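Side-chain contacts in diaminobutyrate-pyruvate transaminase and L-2,4-diaminobutyrate decarboxylase (Vibrio parahaemolyticus, PDB 2QMA), which probably uses pyridoxal 5'-phosphate to cleave carbon-carbon bonds as a decarboxylase, this chain being the C-terminal part of a longer protein that also carries an aminotransferase domain: residues 171-176 with 334-339; 148-153 with 157-162; 466-471 with 487-492; 447-450 with 456-459. All coordinates share one frame; numbering follows the deposited sequence. Where two conformers were deposited one is given.

Contact 1: 171-176 with 334-339; sequences NQMGLM and GALLVN
Leu-336 of strand 334-338 meets Met-173 and Gly-174 of helix 167-187, where a helix lies on the mixed seven-stranded sheet of a fold-type I pyridoxal-phosphate enzyme. Ala-335, just before it, turns its methyl away from the helix, while its carbonyl oxygen takes a weak hydrogen bond from Ser-170 OG, one turn before Gly-174. Leu-336 then points toward the helix, and the two backbones come nearest here, with 7.1 Å between Leu-336 CA and Gly-174 CA. The leucine has CG anti to the backbone N (chi1 -178°), which carries both methyls up to the helix. CD1 rests on bare backbone, 4.1 Å from Gly-174 CA; glycine has no side chain to hold the strand off. CD2 lies over the junction of Gly-174 with selenomethionine Met-173, 4.1 Å from Met-173 CB. The closest backbone atom to the leucine methyls is a nitrogen: Gly-174 N lies 3.9 Å from Leu-336 CD2. The Met-173 chain runs out straight to SE and bends at the last bond (chi3 36°), bringing CE 3.7 Å from Leu-336 CD2, although this tip belongs to one of two deposited conformers and is less certain. Beyond Leu-336, Val-338 packs on Leu-177 of the same helix. Asn-339, just past the strand, accepts a hydrogen bond at its OD1 from Ser-156 N.

Contact 2: 148-153 with 157-162; sequences WLCDKY and EKADGI
Cys-150 and Ala-159 mark the closest approach of the two backbones, 6.5 Å between their CA atoms, where the last turns of helix 136-152 pass the start of strand 160-164. The helix is held by its own bonds up to the end, Tyr-153 N reaching Leu-149 O at 3.1 Å, and a short loop then brings the chain back. Cys-150 is the helix side chain that touches the other segment. Its SG stands beside the backbone N and anti to the carbonyl carbon (chi1 -74°), facing the strand. There it meets the methyl of Ala-159 at 4.0 Å between SG and CB, and lies 3.9 Å from Asp-160 O, a van der Waals contact. The pair forms a helix-loop-strand unit leading into an edge strand, within this chain, of the large sheet of a fold-type I pyridoxal-phosphate enzyme, where Asp-160 pairs through its backbone with Val-338. The Asp-160 side chain turns away from Cys-150. Its OD1 is hydrogen-bonded to Gln-143 NE2, farther back on the same helix, and also takes a weak, bent bond from Gly-161 N (2.8 Å from Gly-161 N to Asp-160 OD1, 146° at the hydrogen), so two donors hold the carboxylate. On the helix, the Lys-152 chain passes over one face of the Trp-148 indole, with Lys-152 CG 3.8 Å above the plane and over the ring centre. Lys-152 NZ and Trp-148 NE1 both reach OD1 of Asp-74 of the second subunit, by a salt bridge and a hydrogen bond.

Contact 3: 466-471 with 487-492; sequences TALKFT and SKINML
Ile-489 meets Phe-470 and Leu-468 with its two branches, joining helix 479-495 to strand 465-471. The longer branch does the closer work: Ile-489 CD1 stops 4.0 Å from Phe-470 CE1 and 4.2 Å from Phe-470 CZ. The methyl arrives at the ring edge, near the ring plane, so it abuts the rim of the phenyl group and does not sit over a face. The two side chains reach out to each other from facing elements and meet midway, which explains why the backbones stay well apart: Leu-468 CA and Ile-489 CA, the nearest such pair, are 10.3 Å from each other. The shorter branch, CG2, stands anti to the backbone N and faces Leu-468, with 4.4 Å from Ile-489 CG2 to Leu-468 CD1, a loose touch. Leu-468 and Phe-470 are two apart on the strand and present the same face. Farther out, Phe-429 of strand 426-431 meets the Phe-470 ring edge-to-face and probably helps fix its tilt. Helix 438-452 fills in alongside, Leu-445 against Ile-489 and Arg-446 against Leu-468. This is the core of the small C-terminal part of the fold, a four-stranded antiparallel sheet with helices on one face. Lys-469, between the two apolar residues, turns the other way, where its NZ forms a salt bridge with Asp-270. Since only hydrocarbon meets hydrocarbon, the contact depends on shape and burial and imposes little directional constraint on the helix.

Contact 4: 447-450 with 456-459; sequences LEAL and VLGE
Val-456 and Leu-450 face each other where the chain leaves helix 438-452 and turns back toward strand 458-462; together with Ala-449 they bury most of the surface here. The first bond of the Leu-450 side chain runs past the returning chain, but its CG is anti to the backbone N (chi1 170°), and this swings CD1 across to within 4.3 Å of Val-456 CG2. This is a loose methyl-to-methyl contact; the backbones are closer here than anywhere else in the pair, 5.2 Å from Leu-450 CA to Val-456 CA, as expected for a tight helix-turn-strand connection. Ala-449, one residue earlier, points its methyl at the returning segment and meets the end of Leu-457, with CB 4.4 Å from Leu-457 CD1. That leucine bridges onward to Phe-470 and Ile-489, so the connection sinks into the core between the antiparallel sheet of the C-terminal part and its helices. Val-456 in turn rests on Pro-55, Cys-103 and Ala-105, and Leu-450 packs on Asp-133 of the second subunit, at the subunit interface. Ala-449 is hydrogen-bonded to Ala-455 through the backbone, and Leu-457 O accepts a weak hydrogen bond from Arg-446 NE. The side-chain touches are few and long, hence weak one by one; the geometry suggests that the short turn and its backbone bonds set the spacing, while the four buried apolar groups meet by dispersion and burial, without a polar contact between the side chains.

The four contacts form two pairs on opposite sides of the chain's centre. Contacts 1 and 2, centres 12 Å apart, share the large sheet: strands 334-338 and 160-164 are neighbours in it, and Val-338 N probably bonds Asp-160 O at 2.8 Å. Contacts 3 and 4, centres 8 Å apart, share the small antiparallel sheet, with Lys-469 O and Gly-458 N 2.8 Å apart in a probable hydrogen bond. Between the pairs the centres lie 33 to 40 Å apart and nothing touches. All four are away from Lys-325, the predicted cofactor lysine, which is unmodified here. Contacts 1, 2 and 4 reach the second subunit; contact 3 does not.

Contact 1: 171-176 with 334-339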
loop_
_atom_site.group_PDB
_atom_site.type_symbol
_atom_site.label_atom_id
_atom_site.label_comp_id
_atom_site.label_asym_id
_atom_site.label_seq_id
_atom_site.Cartn_x
_atom_site.Cartn_y
_atom_site.Cartn_z
ATOM N N ASN A 171 4.585 -5.863 -10.403
ATOM C CA ASN A 171 4.880 -5.758 -11.846
ATOM C C ASN A 171 5.792 -4.603 -12.221
ATOM O O ASN A 171 6.775 -4.791 -12.906
ATOM C CB ASN A 171 3.606 -5.721 -12.684
ATOM C CG ASN A 171 2.989 -7.080 -12.847
ATOM O OD1 ASN A 171 3.588 -8.113 -12.500
ATOM N ND2 ASN A 171 1.774 -7.106 -13.397
ATOM N N GLN A 172 5.474 -3.421 -11.699
ATOM C CA GLN A 172 6.213 -2.225 -11.983
ATOM C C GLN A 172 7.649 -2.390 -11.457
ATOM O O GLN A 172 8.591 -2.071 -12.154
ATOM C CB GLN A 172 5.465 -1.019 -11.368
ATOM C CG GLN A 172 6.320 0.222 -11.063
ATOM C CD GLN A 172 5.549 1.207 -10.227
ATOM O OE1 GLN A 172 4.447 0.899 -9.749
ATOM N NE2 GLN A 172 6.125 2.402 -10.017
HETATM N N MSE A 173 7.797 -2.963 -10.273
HETATM C CA MSE A 173 9.125 -3.110 -9.699
HETATM C C MSE A 173 9.957 -4.148 -10.448
HETATM O O MSE A 173 11.098 -3.894 -10.733
HETATM C CB MSE A 173 9.039 -3.436 -8.227
HETATM C CG MSE A 173 8.903 -2.192 -7.394
HETATM SE SE MSE A 173 8.762 -2.653 -5.579
HETATM C CE MSE A 173 9.955 -4.210 -5.469
ATOM N N GLY A 174 9.364 -5.299 -10.785
ATOM C CA GLY A 174 10.073 -6.338 -11.559
ATOM C C GLY A 174 10.591 -5.744 -12.871
ATOM O O GLY A 174 11.756 -5.930 -13.237
ATOM N N LEU A 175 9.739 -5.016 -13.577
ATOM C CA LEU A 175 10.126 -4.446 -14.862
ATOM C C LEU A 175 11.063 -3.251 -14.744
ATOM O O LEU A 175 11.904 -3.040 -15.623
ATOM C CB LEU A 175 8.884 -4.082 -15.683
ATOM C CG LEU A 175 8.049 -5.300 -16.114
ATOM C CD1 LEU A 175 6.699 -4.844 -16.657
ATOM C CD2 LEU A 175 8.745 -6.155 -17.153
HETATM N N MSE A 176 10.914 -2.452 -13.693
HETATM C CA MSE A 176 11.914 -1.406 -13.424
HETATM C C MSE A 176 13.286 -2.026 -13.128
HETATM O O MSE A 176 14.307 -1.523 -13.587
HETATM C CB MSE A 176 11.548 -0.536 -12.221
HETATM C CG MSE A 176 12.407 0.723 -12.185
HETATM SE SE MSE A 176 11.913 1.713 -10.612
HETATM C CE MSE A 176 10.095 1.892 -11.181
ATOM N N GLY A 334 1.064 -8.509 -1.155
ATOM C CA GLY A 334 1.730 -9.062 -2.355
ATOM C C GLY A 334 3.233 -9.066 -2.133
ATOM O O GLY A 334 3.710 -8.492 -1.169
ATOM N N ALA A 335 3.995 -9.707 -3.004
ATOM C CA ALA A 335 5.483 -9.630 -2.876
ATOM C C ALA A 335 6.071 -9.723 -4.257
ATOM O O ALA A 335 5.422 -10.192 -5.184
ATOM C CB ALA A 335 6.014 -10.765 -2.054
ATOM N N LEU A 336 7.311 -9.313 -4.352
ATOM C CA LEU A 336 8.093 -9.516 -5.528
ATOM C C LEU A 336 9.290 -10.337 -5.135
ATOM O O LEU A 336 10.072 -9.927 -4.260
ATOM C CB LEU A 336 8.570 -8.186 -6.056
ATOM C CG LEU A 336 9.392 -8.390 -7.359
ATOM C CD1 LEU A 336 8.434 -8.585 -8.582
ATOM C CD2 LEU A 336 10.362 -7.261 -7.530
ATOM N N LEU A 337 9.465 -11.475 -5.810
ATOM C CA LEU A 337 10.627 -12.333 -5.558
ATOM C C LEU A 337 11.616 -12.168 -6.695
ATOM O O LEU A 337 11.229 -11.942 -7.875
ATOM C CB LEU A 337 10.217 -13.809 -5.456
ATOM C CG LEU A 337 9.027 -14.100 -4.514
ATOM C CD1 LEU A 337 8.727 -15.598 -4.590
ATOM C CD2 LEU A 337 9.344 -13.666 -3.048
ATOM N N VAL A 338 12.885 -12.263 -6.347
ATOM C CA VAL A 338 13.932 -12.265 -7.347
ATOM C C VAL A 338 14.879 -13.454 -7.158
ATOM O O VAL A 338 15.151 -13.878 -6.022
ATOM C CB VAL A 338 14.775 -10.899 -7.423
ATOM C CG1 VAL A 338 13.839 -9.672 -7.784
ATOM C CG2 VAL A 338 15.641 -10.682 -6.184
ATOM N N ASN A 339 15.344 -14.001 -8.273
ATOM C CA ASN A 339 16.246 -15.121 -8.220
ATOM C C ASN A 339 17.647 -14.730 -7.763
ATOM O O ASN A 339 18.370 -15.548 -7.174
ATOM C CB ASN A 339 16.301 -15.868 -9.574
ATOM C CG ASN A 339 15.838 -17.323 -9.455
ATOM O OD1 ASN A 339 16.184 -18.022 -8.481
ATOM N ND2 ASN A 339 15.067 -17.801 -10.457
#

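Contact 2: 148-153 with 157-162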
loop_
_atom_site.group_PDB
_atom_site.type_symbol
_atom_site.label_atom_id
_atom_site.label_comp_id
_atom_site.label_asym_id
_atom_site.label_seq_id
_atom_site.Cartn_x
_atom_site.Cartn_y
_atom_site.Cartn_z
ATOM N N TRP A 148 10.627 -18.364 3.028
ATOM C CA TRP A 148 9.715 -19.498 2.826
ATOM C C TRP A 148 9.198 -19.481 1.368
ATOM O O TRP A 148 9.184 -20.502 0.679
ATOM C CB TRP A 148 8.551 -19.403 3.845
ATOM C CG TRP A 148 7.529 -20.498 3.783
ATOM C CD1 TRP A 148 7.647 -21.751 4.295
ATOM C CD2 TRP A 148 6.227 -20.423 3.169
ATOM N NE1 TRP A 148 6.518 -22.475 4.018
ATOM C CE2 TRP A 148 5.630 -21.700 3.318
ATOM C CE3 TRP A 148 5.538 -19.421 2.444
ATOM C CZ2 TRP A 148 4.339 -21.990 2.844
ATOM C CZ3 TRP A 148 4.271 -19.703 1.937
ATOM C CH2 TRP A 148 3.671 -20.982 2.149
ATOM N N LEU A 149 8.788 -18.309 0.908
ATOM C CA LEU A 149 8.231 -18.176 -0.446
ATOM C C LEU A 149 9.275 -18.582 -1.478
ATOM O O LEU A 149 8.988 -19.299 -2.427
ATOM C CB LEU A 149 7.844 -16.702 -0.692
ATOM C CG LEU A 149 6.557 -16.249 -0.004
ATOM C CD1 LEU A 149 6.402 -14.717 -0.167
ATOM C CD2 LEU A 149 5.373 -17.058 -0.603
ATOM N N CYS A 150 10.488 -18.103 -1.290
ATOM C CA CYS A 150 11.597 -18.419 -2.214
ATOM C C CYS A 150 11.789 -19.938 -2.322
ATOM O O CYS A 150 11.987 -20.453 -3.414
ATOM C CB CYS A 150 12.871 -17.712 -1.754
ATOM S SG CYS A 150 12.797 -15.903 -2.102
ATOM N N ASP A 151 11.685 -20.648 -1.195
ATOM C CA ASP A 151 11.648 -22.136 -1.182
ATOM C C ASP A 151 10.519 -22.762 -2.015
ATOM O O ASP A 151 10.745 -23.674 -2.857
ATOM C CB ASP A 151 11.682 -22.636 0.272
ATOM C CG ASP A 151 10.493 -23.588 0.667
ATOM O OD1 ASP A 151 9.670 -23.106 1.520
ATOM O OD2 ASP A 151 10.435 -24.792 0.184
ATOM N N LYS A 152 9.319 -22.232 -1.807
ATOM C CA LYS A 152 8.122 -22.770 -2.417
ATOM C C LYS A 152 8.206 -22.667 -3.932
ATOM O O LYS A 152 7.745 -23.578 -4.634
ATOM C CB LYS A 152 6.868 -22.087 -1.868
ATOM C CG LYS A 152 6.518 -22.483 -0.434
ATOM C CD LYS A 152 6.341 -24.030 -0.340
ATOM C CE LYS A 152 6.021 -24.490 1.051
ATOM N NZ LYS A 152 5.924 -25.988 1.145
ATOM N N TYR A 153 8.850 -21.604 -4.429
ATOM C CA TYR A 153 9.000 -21.391 -5.881
ATOM C C TYR A 153 10.311 -22.000 -6.407
ATOM O O TYR A 153 10.643 -21.822 -7.593
ATOM C CB TYR A 153 8.861 -19.888 -6.255
ATOM C CG TYR A 153 7.423 -19.411 -6.157
ATOM C CD1 TYR A 153 6.516 -19.651 -7.182
ATOM C CD2 TYR A 153 6.953 -18.759 -5.015
ATOM C CE1 TYR A 153 5.188 -19.265 -7.067
ATOM C CE2 TYR A 153 5.619 -18.366 -4.897
ATOM C CZ TYR A 153 4.747 -18.626 -5.913
ATOM O OH TYR A 153 3.414 -18.236 -5.796
ATOM N N GLU A 157 19.990 -20.219 -4.522
ATOM C CA GLU A 157 20.566 -19.838 -3.234
ATOM C C GLU A 157 20.604 -18.314 -3.052
ATOM O O GLU A 157 20.518 -17.814 -1.940
ATOM C CB GLU A 157 21.958 -20.439 -3.064
ATOM C CG GLU A 157 21.902 -21.962 -2.894
ATOM C CD GLU A 157 23.164 -22.545 -2.292
ATOM O OE1 GLU A 157 24.137 -21.778 -2.073
ATOM O OE2 GLU A 157 23.173 -23.764 -2.021
ATOM N N LYS A 158 20.665 -17.587 -4.162
ATOM C CA LYS A 158 20.767 -16.124 -4.110
ATOM C C LYS A 158 19.445 -15.358 -4.046
ATOM O O LYS A 158 19.451 -14.109 -4.060
ATOM C CB LYS A 158 21.611 -15.642 -5.291
ATOM C CG LYS A 158 22.924 -16.380 -5.372
ATOM C CD LYS A 158 23.971 -15.509 -6.011
ATOM C CE LYS A 158 24.457 -16.103 -7.330
ATOM N NZ LYS A 158 25.719 -15.421 -7.729
ATOM N N ALA A 159 18.326 -16.076 -3.951
ATOM C CA ALA A 159 17.030 -15.438 -4.123
ATOM C C ALA A 159 16.659 -14.590 -2.895
ATOM O O ALA A 159 17.203 -14.803 -1.790
ATOM C CB ALA A 159 15.998 -16.451 -4.418
ATOM N N ASP A 160 15.770 -13.625 -3.100
ATOM C CA ASP A 160 15.229 -12.811 -2.000
ATOM C C ASP A 160 13.938 -12.184 -2.504
ATOM O O ASP A 160 13.528 -12.443 -3.638
ATOM C CB ASP A 160 16.261 -11.762 -1.530
ATOM C CG ASP A 160 15.973 -11.203 -0.132
ATOM O OD1 ASP A 160 15.000 -11.651 0.551
ATOM O OD2 ASP A 160 16.778 -10.314 0.274
ATOM N N GLY A 161 13.277 -11.376 -1.668
ATOM C CA GLY A 161 12.034 -10.769 -2.054
ATOM C C GLY A 161 11.708 -9.650 -1.091
ATOM O O GLY A 161 12.435 -9.432 -0.108
ATOM N N ILE A 162 10.625 -8.939 -1.369
ATOM C CA ILE A 162 10.074 -7.980 -0.423
ATOM C C ILE A 162 8.597 -7.876 -0.658
ATOM O O ILE A 162 8.121 -7.983 -1.801
ATOM C CB ILE A 162 10.499 -6.522 -0.635
ATOM C CG1 ILE A 162 11.327 -6.333 -1.882
ATOM C CG2 ILE A 162 10.790 -5.757 0.755
ATOM C CD1 ILE A 162 10.355 -6.275 -3.022
#

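Contact 3: 466-471 with 487-492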
loop_
_atom_site.group_PDB
_atom_site.type_symbol
_atom_site.label_atom_id
_atom_site.label_comp_id
_atom_site.label_asym_id
_atom_site.label_seq_id
_atom_site.Cartn_x
_atom_site.Cartn_y
_atom_site.Cartn_z
ATOM N N THR A 466 -19.700 -10.071 -26.260
ATOM C CA THR A 466 -19.797 -9.794 -24.822
ATOM C C THR A 466 -19.988 -11.140 -24.110
ATOM O O THR A 466 -20.874 -11.936 -24.465
ATOM C CB THR A 466 -20.942 -8.801 -24.465
ATOM O OG1 THR A 466 -20.564 -7.476 -24.862
ATOM C CG2 THR A 466 -21.185 -8.769 -22.983
ATOM N N ALA A 467 -19.102 -11.400 -23.153
ATOM C CA ALA A 467 -19.163 -12.601 -22.336
ATOM C C ALA A 467 -19.388 -12.165 -20.904
ATOM O O ALA A 467 -18.861 -11.143 -20.470
ATOM C CB ALA A 467 -17.871 -13.385 -22.436
ATOM N N LEU A 468 -20.204 -12.941 -20.196
ATOM C CA LEU A 468 -20.229 -12.909 -18.734
ATOM C C LEU A 468 -19.102 -13.763 -18.186
ATOM O O LEU A 468 -18.666 -14.691 -18.835
ATOM C CB LEU A 468 -21.551 -13.463 -18.223
ATOM C CG LEU A 468 -22.779 -12.692 -18.752
ATOM C CD1 LEU A 468 -23.992 -13.517 -18.425
ATOM C CD2 LEU A 468 -22.855 -11.305 -18.125
ATOM N N LYS A 469 -18.665 -13.435 -16.974
ATOM C CA LYS A 469 -17.579 -14.127 -16.303
ATOM C C LYS A 469 -17.855 -14.431 -14.831
ATOM O O LYS A 469 -18.312 -13.562 -14.064
ATOM C CB LYS A 469 -16.259 -13.327 -16.418
ATOM C CG LYS A 469 -15.112 -13.912 -15.600
ATOM C CD LYS A 469 -13.752 -13.213 -15.930
ATOM C CE LYS A 469 -13.700 -11.777 -15.402
ATOM N NZ LYS A 469 -12.293 -11.220 -15.608
ATOM N N PHE A 470 -17.554 -15.670 -14.463
ATOM C CA PHE A 470 -17.414 -16.107 -13.091
ATOM C C PHE A 470 -15.893 -16.194 -12.857
ATOM O O PHE A 470 -15.166 -16.853 -13.631
ATOM C CB PHE A 470 -17.955 -17.541 -12.862
ATOM C CG PHE A 470 -19.455 -17.742 -13.027
ATOM C CD1 PHE A 470 -20.379 -16.694 -12.972
ATOM C CD2 PHE A 470 -19.943 -19.048 -13.149
ATOM C CE1 PHE A 470 -21.795 -16.966 -13.086
ATOM C CE2 PHE A 470 -21.324 -19.320 -13.246
ATOM C CZ PHE A 470 -22.243 -18.276 -13.235
ATOM N N THR A 471 -15.443 -15.583 -11.770
ATOM C CA THR A 471 -14.143 -15.855 -11.175
ATOM C C THR A 471 -14.374 -16.611 -9.872
ATOM O O THR A 471 -14.751 -16.020 -8.830
ATOM C CB THR A 471 -13.365 -14.546 -10.968
ATOM O OG1 THR A 471 -13.235 -13.913 -12.245
ATOM C CG2 THR A 471 -11.944 -14.832 -10.425
ATOM N N SER A 487 -29.827 -20.105 -12.608
ATOM C CA SER A 487 -31.269 -19.856 -12.587
ATOM C C SER A 487 -31.610 -18.360 -12.415
ATOM O O SER A 487 -32.460 -17.846 -13.121
ATOM C CB SER A 487 -31.942 -20.666 -11.490
ATOM O OG SER A 487 -33.356 -20.591 -11.664
ATOM N N LYS A 488 -30.908 -17.694 -11.487
ATOM C CA LYS A 488 -31.060 -16.256 -11.208
ATOM C C LYS A 488 -30.752 -15.454 -12.444
ATOM O O LYS A 488 -31.465 -14.501 -12.751
ATOM C CB LYS A 488 -30.060 -15.809 -10.125
ATOM C CG LYS A 488 -30.364 -16.295 -8.742
ATOM C CD LYS A 488 -29.315 -15.764 -7.777
ATOM C CE LYS A 488 -28.933 -16.802 -6.751
ATOM N NZ LYS A 488 -29.873 -16.916 -5.633
ATOM N N ILE A 489 -29.670 -15.824 -13.134
ATOM C CA ILE A 489 -29.287 -15.153 -14.366
ATOM C C ILE A 489 -30.297 -15.363 -15.499
ATOM O O ILE A 489 -30.627 -14.429 -16.240
ATOM C CB ILE A 489 -27.859 -15.533 -14.829
ATOM C CG1 ILE A 489 -26.827 -15.075 -13.787
ATOM C CG2 ILE A 489 -27.563 -14.907 -16.211
ATOM C CD1 ILE A 489 -25.475 -15.755 -13.929
ATOM N N ASN A 490 -30.761 -16.597 -15.650
ATOM C CA ASN A 490 -31.787 -16.883 -16.647
ATOM C C ASN A 490 -33.056 -16.074 -16.416
ATOM O O ASN A 490 -33.599 -15.478 -17.330
ATOM C CB ASN A 490 -32.100 -18.378 -16.713
ATOM C CG ASN A 490 -33.078 -18.696 -17.808
ATOM O OD1 ASN A 490 -32.843 -18.359 -18.974
ATOM N ND2 ASN A 490 -34.208 -19.276 -17.442
HETATM N N MSE A 491 -33.514 -16.024 -15.179
HETATM C CA MSE A 491 -34.724 -15.251 -14.880
HETATM C C MSE A 491 -34.559 -13.771 -15.237
HETATM O O MSE A 491 -35.469 -13.179 -15.801
HETATM C CB MSE A 491 -35.162 -15.472 -13.445
HETATM C CG MSE A 491 -35.429 -16.952 -13.148
HETATM SE SE MSE A 491 -36.694 -17.833 -14.412
HETATM C CE MSE A 491 -38.031 -16.557 -14.361
ATOM N N LEU A 492 -33.379 -13.196 -14.982
ATOM C CA LEU A 492 -33.106 -11.825 -15.425
ATOM C C LEU A 492 -33.191 -11.719 -16.951
ATOM O O LEU A 492 -33.835 -10.809 -17.488
ATOM C CB LEU A 492 -31.707 -11.372 -14.956
ATOM C CG LEU A 492 -31.589 -10.883 -13.523
ATOM C CD1 LEU A 492 -30.145 -10.515 -13.235
ATOM C CD2 LEU A 492 -32.492 -9.650 -13.253
#

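Contact 4: 447-450 with 456-459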
loop_
_atom_site.group_PDB
_atom_site.type_symbol
_atom_site.label_atom_id
_atom_site.label_comp_id
_atom_site.label_asym_id
_atom_site.label_seq_id
_atom_site.Cartn_x
_atom_site.Cartn_y
_atom_site.Cartn_z
ATOM N N LEU A 447 -25.255 -5.537 -15.713
ATOM C CA LEU A 447 -25.462 -4.314 -14.944
ATOM C C LEU A 447 -26.707 -4.384 -14.028
ATOM O O LEU A 447 -26.670 -3.962 -12.867
ATOM C CB LEU A 447 -25.547 -3.117 -15.888
ATOM C CG LEU A 447 -25.968 -1.801 -15.218
ATOM C CD1 LEU A 447 -24.860 -1.400 -14.242
ATOM C CD2 LEU A 447 -26.220 -0.689 -16.256
ATOM N N GLU A 448 -27.805 -4.928 -14.547
ATOM C CA GLU A 448 -29.012 -5.148 -13.740
ATOM C C GLU A 448 -28.807 -6.102 -12.559
ATOM O O GLU A 448 -29.290 -5.838 -11.465
ATOM C CB GLU A 448 -30.154 -5.666 -14.623
ATOM C CG GLU A 448 -30.758 -4.584 -15.458
ATOM C CD GLU A 448 -31.070 -3.388 -14.604
ATOM O OE1 GLU A 448 -31.884 -3.540 -13.657
ATOM O OE2 GLU A 448 -30.466 -2.319 -14.854
ATOM N N ALA A 449 -28.084 -7.201 -12.773
ATOM C CA ALA A 449 -27.789 -8.109 -11.671
ATOM C C ALA A 449 -26.989 -7.381 -10.577
ATOM O O ALA A 449 -27.269 -7.539 -9.381
ATOM C CB ALA A 449 -27.045 -9.370 -12.167
ATOM N N LEU A 450 -26.029 -6.552 -10.994
ATOM C CA LEU A 450 -25.242 -5.746 -10.043
ATOM C C LEU A 450 -26.098 -4.714 -9.254
ATOM O O LEU A 450 -26.078 -4.671 -8.013
ATOM C CB LEU A 450 -24.102 -5.024 -10.789
ATOM C CG LEU A 450 -23.346 -3.957 -9.981
ATOM C CD1 LEU A 450 -22.698 -4.578 -8.807
ATOM C CD2 LEU A 450 -22.290 -3.303 -10.835
ATOM N N VAL A 456 -22.922 -10.291 -8.577
ATOM C CA VAL A 456 -21.765 -9.541 -9.058
ATOM C C VAL A 456 -21.030 -10.421 -10.077
ATOM O O VAL A 456 -20.361 -11.403 -9.717
ATOM C CB VAL A 456 -20.826 -9.071 -7.916
ATOM C CG1 VAL A 456 -19.657 -8.245 -8.524
ATOM C CG2 VAL A 456 -21.623 -8.213 -6.867
ATOM N N LEU A 457 -21.187 -10.074 -11.352
ATOM C CA LEU A 457 -20.693 -10.892 -12.456
ATOM C C LEU A 457 -19.652 -10.123 -13.251
ATOM O O LEU A 457 -19.727 -8.903 -13.342
ATOM C CB LEU A 457 -21.833 -11.248 -13.408
ATOM C CG LEU A 457 -22.956 -12.071 -12.787
ATOM C CD1 LEU A 457 -24.093 -12.280 -13.780
ATOM C CD2 LEU A 457 -22.396 -13.403 -12.220
ATOM N N GLY A 458 -18.695 -10.840 -13.818
ATOM C CA GLY A 458 -17.664 -10.193 -14.660
ATOM C C GLY A 458 -18.197 -10.024 -16.082
ATOM O O GLY A 458 -19.139 -10.702 -16.474
ATOM N N GLU A 459 -17.610 -9.119 -16.867
ATOM C CA GLU A 459 -17.994 -9.051 -18.270
ATOM C C GLU A 459 -16.783 -8.763 -19.101
ATOM O O GLU A 459 -15.958 -7.931 -18.735
ATOM C CB GLU A 459 -19.171 -8.080 -18.552
ATOM C CG GLU A 459 -18.836 -6.691 -19.034
ATOM C CD GLU A 459 -20.072 -5.933 -19.534
ATOM O OE1 GLU A 459 -20.202 -5.722 -20.770
ATOM O OE2 GLU A 459 -20.925 -5.575 -18.694
#